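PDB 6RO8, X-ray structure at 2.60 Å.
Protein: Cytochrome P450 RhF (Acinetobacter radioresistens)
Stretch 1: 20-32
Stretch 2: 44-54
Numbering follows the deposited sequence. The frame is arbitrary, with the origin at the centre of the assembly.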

# COMPACT_ATOMS: atom_id res chain seq x y z
N PHE A 20 -25.41 -19.99 15.93
CA PHE A 20 -24.10 -19.87 15.30
C PHE A 20 -24.03 -18.58 14.49
O PHE A 20 -23.03 -17.85 14.55
CB PHE A 20 -23.80 -21.08 14.41
CG PHE A 20 -23.49 -22.36 15.19
CD1 PHE A 20 -22.25 -22.53 15.80
CD2 PHE A 20 -24.43 -23.39 15.28
CE1 PHE A 20 -21.96 -23.70 16.51
CE2 PHE A 20 -24.14 -24.57 15.99
CZ PHE A 20 -22.90 -24.72 16.60
N HIS A 21 -25.11 -18.27 13.76
CA HIS A 21 -25.20 -16.99 13.06
C HIS A 21 -25.31 -15.84 14.05
O HIS A 21 -24.67 -14.80 13.88
CB HIS A 21 -26.40 -16.98 12.11
CG HIS A 21 -26.31 -15.90 11.07
ND1 HIS A 21 -26.95 -14.68 11.20
CD2 HIS A 21 -25.63 -15.85 9.90
CE1 HIS A 21 -26.67 -13.93 10.15
NE2 HIS A 21 -25.87 -14.62 9.35
N ALA A 22 -26.12 -16.01 15.10
CA ALA A 22 -26.13 -15.03 16.17
C ALA A 22 -24.71 -14.76 16.66
O ALA A 22 -24.32 -13.60 16.86
CB ALA A 22 -27.03 -15.50 17.32
N GLU A 23 -23.91 -15.81 16.84
CA GLU A 23 -22.55 -15.61 17.29
C GLU A 23 -21.76 -14.81 16.27
O GLU A 23 -20.97 -13.94 16.63
CB GLU A 23 -21.87 -16.95 17.57
CG GLU A 23 -20.55 -16.80 18.31
CD GLU A 23 -19.92 -18.13 18.64
OE1 GLU A 23 -20.13 -18.64 19.77
OE2 GLU A 23 -19.20 -18.66 17.77
N LEU A 24 -21.97 -15.10 14.98
CA LEU A 24 -21.27 -14.36 13.93
C LEU A 24 -21.60 -12.87 14.00
O LEU A 24 -20.73 -12.02 13.81
CB LEU A 24 -21.63 -14.93 12.57
CG LEU A 24 -20.62 -14.56 11.48
CD1 LEU A 24 -19.23 -15.09 11.88
CD2 LEU A 24 -21.07 -15.09 10.13
N GLN A 25 -22.87 -12.53 14.28
CA GLN A 25 -23.23 -11.12 14.33
C GLN A 25 -22.53 -10.43 15.48
O GLN A 25 -22.01 -9.32 15.32
CB GLN A 25 -24.74 -10.98 14.44
CG GLN A 25 -25.47 -11.97 13.57
CD GLN A 25 -26.75 -11.43 12.99
OE1 GLN A 25 -26.72 -10.60 12.07
NE2 GLN A 25 -27.88 -11.89 13.52
N GLN A 26 -22.46 -11.08 16.64
CA GLN A 26 -21.69 -10.52 17.74
C GLN A 26 -20.21 -10.40 17.38
O GLN A 26 -19.57 -9.38 17.67
CB GLN A 26 -21.88 -11.37 18.99
CG GLN A 26 -21.52 -10.63 20.26
CD GLN A 26 -22.52 -9.52 20.59
OE1 GLN A 26 -22.20 -8.58 21.32
NE2 GLN A 26 -23.74 -9.63 20.05
N LYS A 27 -19.62 -11.43 16.75
CA LYS A 27 -18.22 -11.33 16.37
C LYS A 27 -18.01 -10.16 15.42
O LYS A 27 -17.01 -9.44 15.51
CB LYS A 27 -17.73 -12.62 15.71
CG LYS A 27 -17.57 -13.82 16.64
CD LYS A 27 -16.29 -14.58 16.30
CE LYS A 27 -16.57 -15.93 15.65
NZ LYS A 27 -16.56 -17.06 16.65
N GLY A 28 -18.97 -9.94 14.51
CA GLY A 28 -18.86 -8.82 13.59
C GLY A 28 -19.02 -7.48 14.28
O GLY A 28 -18.27 -6.54 14.00
N LYS A 29 -20.00 -7.37 15.18
CA LYS A 29 -20.11 -6.17 16.00
C LYS A 29 -18.80 -5.87 16.70
O LYS A 29 -18.38 -4.71 16.77
CB LYS A 29 -21.23 -6.34 17.02
CG LYS A 29 -21.39 -5.13 17.93
CD LYS A 29 -22.46 -5.35 19.01
CE LYS A 29 -21.87 -5.27 20.42
NZ LYS A 29 -22.75 -5.92 21.43
N ASN A 30 -18.12 -6.90 17.19
CA ASN A 30 -16.88 -6.70 17.94
C ASN A 30 -15.64 -6.74 17.08
O ASN A 30 -14.54 -6.82 17.62
CB ASN A 30 -16.78 -7.76 19.03
CG ASN A 30 -17.87 -7.62 20.05
OD1 ASN A 30 -18.25 -6.51 20.38
ND2 ASN A 30 -18.39 -8.74 20.54
N PHE A 31 -15.77 -6.71 15.76
CA PHE A 31 -14.63 -7.06 14.94
C PHE A 31 -13.56 -5.98 15.06
O PHE A 31 -13.78 -4.82 14.69
CB PHE A 31 -15.03 -7.27 13.48
CG PHE A 31 -13.94 -7.91 12.66
CD1 PHE A 31 -12.93 -7.13 12.12
CD2 PHE A 31 -13.89 -9.28 12.47
CE1 PHE A 31 -11.90 -7.71 11.39
CE2 PHE A 31 -12.86 -9.87 11.74
CZ PHE A 31 -11.86 -9.08 11.21
N ASP A 32 -12.40 -6.38 15.59
CA ASP A 32 -11.27 -5.48 15.80
C ASP A 32 -10.11 -5.89 14.90
O ASP A 32 -9.53 -6.98 15.06
CB ASP A 32 -10.84 -5.49 17.27
CG ASP A 32 -9.85 -4.40 17.59
OD1 ASP A 32 -9.39 -3.70 16.67
OD2 ASP A 32 -9.54 -4.22 18.79
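Stretch 2 (44-54) LALKEFRAQLP

Helices often pack by letting a large side chain of one settle where the other is bare, and residues 44-54 of cytochrome P450 RhF illustrate the principle. The helix of residues 47-52 crosses helix 20-29 at -123°, running obliquely against its direction, with the axes 10.9 Å apart at their closest. Phe49 and Leu24 do much to fill that spacing. The chi1 of Phe49 is m (-67°), and its ring reaches the backbone of the first helix at Gly28, where the absence of a side chain leaves a hollow: Phe49 CZ lies 3.5 Å from Gly28 N, at the ring edge. A CB on Gly28 would stand only 3.0 Å from Phe49 CE1, so the fit depends on the bare backbone.

Leu24 covers one face of the same ring, its CD1 4.0 Å from the ring centroid, while Phe31, beyond the helix end, turns its edge toward the Phe49 ring, with planes at 89° and centroids 5.8 Å apart. Leu24 is itself a bump: its CD2 packs 3.6 Å from Leu53 CB and 3.8 Å from Gln52 CB. Near the start of stretch 2, Leu46 CD2 meets Phe31 CZ at 3.6 Å. Where helix 47-52 ends, His21 NE2 donates a hydrogen bond to Gln52 O (2.9 Å), a polar contact beside a largely apolar one.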

# COMPACT_ATOMS: atom_id res chain seq x y z
N LEU A 44 -8.22 -14.66 6.23
CA LEU A 44 -8.71 -15.79 6.99
C LEU A 44 -9.66 -15.33 8.09
O LEU A 44 -10.69 -15.97 8.34
CB LEU A 44 -7.53 -16.59 7.55
CG LEU A 44 -7.86 -17.85 8.37
CD1 LEU A 44 -8.70 -18.84 7.56
CD2 LEU A 44 -6.60 -18.50 8.91
N ALA A 45 -9.36 -14.20 8.72
CA ALA A 45 -10.21 -13.68 9.79
C ALA A 45 -11.60 -13.32 9.29
O ALA A 45 -12.55 -13.30 10.09
CB ALA A 45 -9.53 -12.46 10.43
N LEU A 46 -11.77 -13.06 8.00
CA LEU A 46 -13.06 -12.68 7.45
C LEU A 46 -13.72 -13.82 6.69
O LEU A 46 -14.75 -13.63 6.04
CB LEU A 46 -12.89 -11.44 6.56
CG LEU A 46 -12.55 -10.25 7.48
CD1 LEU A 46 -11.88 -9.07 6.77
CD2 LEU A 46 -13.77 -9.80 8.30
N LYS A 47 -13.15 -15.02 6.79
CA LYS A 47 -13.66 -16.14 6.01
C LYS A 47 -15.11 -16.49 6.37
O LYS A 47 -15.96 -16.60 5.47
CB LYS A 47 -12.74 -17.35 6.19
CG LYS A 47 -13.00 -18.42 5.15
CD LYS A 47 -11.80 -19.32 4.98
CE LYS A 47 -11.94 -20.17 3.75
NZ LYS A 47 -10.89 -21.21 3.73
N GLU A 48 -15.41 -16.67 7.66
CA GLU A 48 -16.80 -16.93 8.05
C GLU A 48 -17.72 -15.84 7.53
O GLU A 48 -18.86 -16.11 7.13
CB GLU A 48 -16.94 -17.01 9.57
CG GLU A 48 -15.99 -17.90 10.34
CD GLU A 48 -15.93 -17.51 11.83
OE1 GLU A 48 -15.33 -16.46 12.16
OE2 GLU A 48 -16.51 -18.24 12.66
N PHE A 49 -17.25 -14.59 7.55
CA PHE A 49 -18.09 -13.47 7.13
C PHE A 49 -18.32 -13.48 5.63
O PHE A 49 -19.44 -13.20 5.18
CB PHE A 49 -17.46 -12.15 7.59
CG PHE A 49 -17.45 -11.98 9.08
CD1 PHE A 49 -18.57 -11.50 9.74
CD2 PHE A 49 -16.32 -12.30 9.82
CE1 PHE A 49 -18.56 -11.33 11.12
CE2 PHE A 49 -16.30 -12.14 11.21
CZ PHE A 49 -17.43 -11.65 11.86
N ARG A 50 -17.29 -13.80 4.83
CA ARG A 50 -17.54 -14.01 3.40
C ARG A 50 -18.66 -15.01 3.21
O ARG A 50 -19.51 -14.85 2.32
CB ARG A 50 -16.27 -14.49 2.68
CG ARG A 50 -15.19 -13.43 2.58
CD ARG A 50 -14.15 -13.73 1.49
NE ARG A 50 -13.33 -14.92 1.74
CZ ARG A 50 -12.35 -14.98 2.63
NH1 ARG A 50 -12.07 -13.94 3.38
NH2 ARG A 50 -11.64 -16.10 2.77
N ALA A 51 -18.72 -16.03 4.06
CA ALA A 51 -19.68 -17.11 3.90
C ALA A 51 -21.09 -16.69 4.31
O ALA A 51 -22.04 -16.89 3.53
CB ALA A 51 -19.23 -18.32 4.72
N GLN A 52 -21.26 -16.12 5.51
CA GLN A 52 -22.60 -15.95 6.08
C GLN A 52 -22.93 -14.54 6.57
O GLN A 52 -24.02 -14.35 7.13
CB GLN A 52 -22.81 -16.93 7.25
CG GLN A 52 -22.36 -18.37 6.98
CD GLN A 52 -23.37 -19.16 6.15
OE1 GLN A 52 -24.50 -18.72 5.94
NE2 GLN A 52 -22.95 -20.32 5.64
N LEU A 53 -22.05 -13.55 6.38
CA LEU A 53 -22.32 -12.20 6.87
C LEU A 53 -21.43 -11.20 6.13
O LEU A 53 -20.63 -10.48 6.75
CB LEU A 53 -22.11 -12.12 8.39
CG LEU A 53 -22.55 -10.84 9.14
CD1 LEU A 53 -23.94 -10.45 8.78
CD2 LEU A 53 -22.39 -10.96 10.65
N PRO A 54 -21.58 -11.12 4.81
CA PRO A 54 -20.53 -10.50 3.97
C PRO A 54 -20.30 -9.03 4.23
O PRO A 54 -19.16 -8.55 4.09
CB PRO A 54 -21.04 -10.74 2.54
CG PRO A 54 -22.05 -11.82 2.68
CD PRO A 54 -22.69 -11.64 4.01
O HOH W 1 -18.95 -17.70 14.76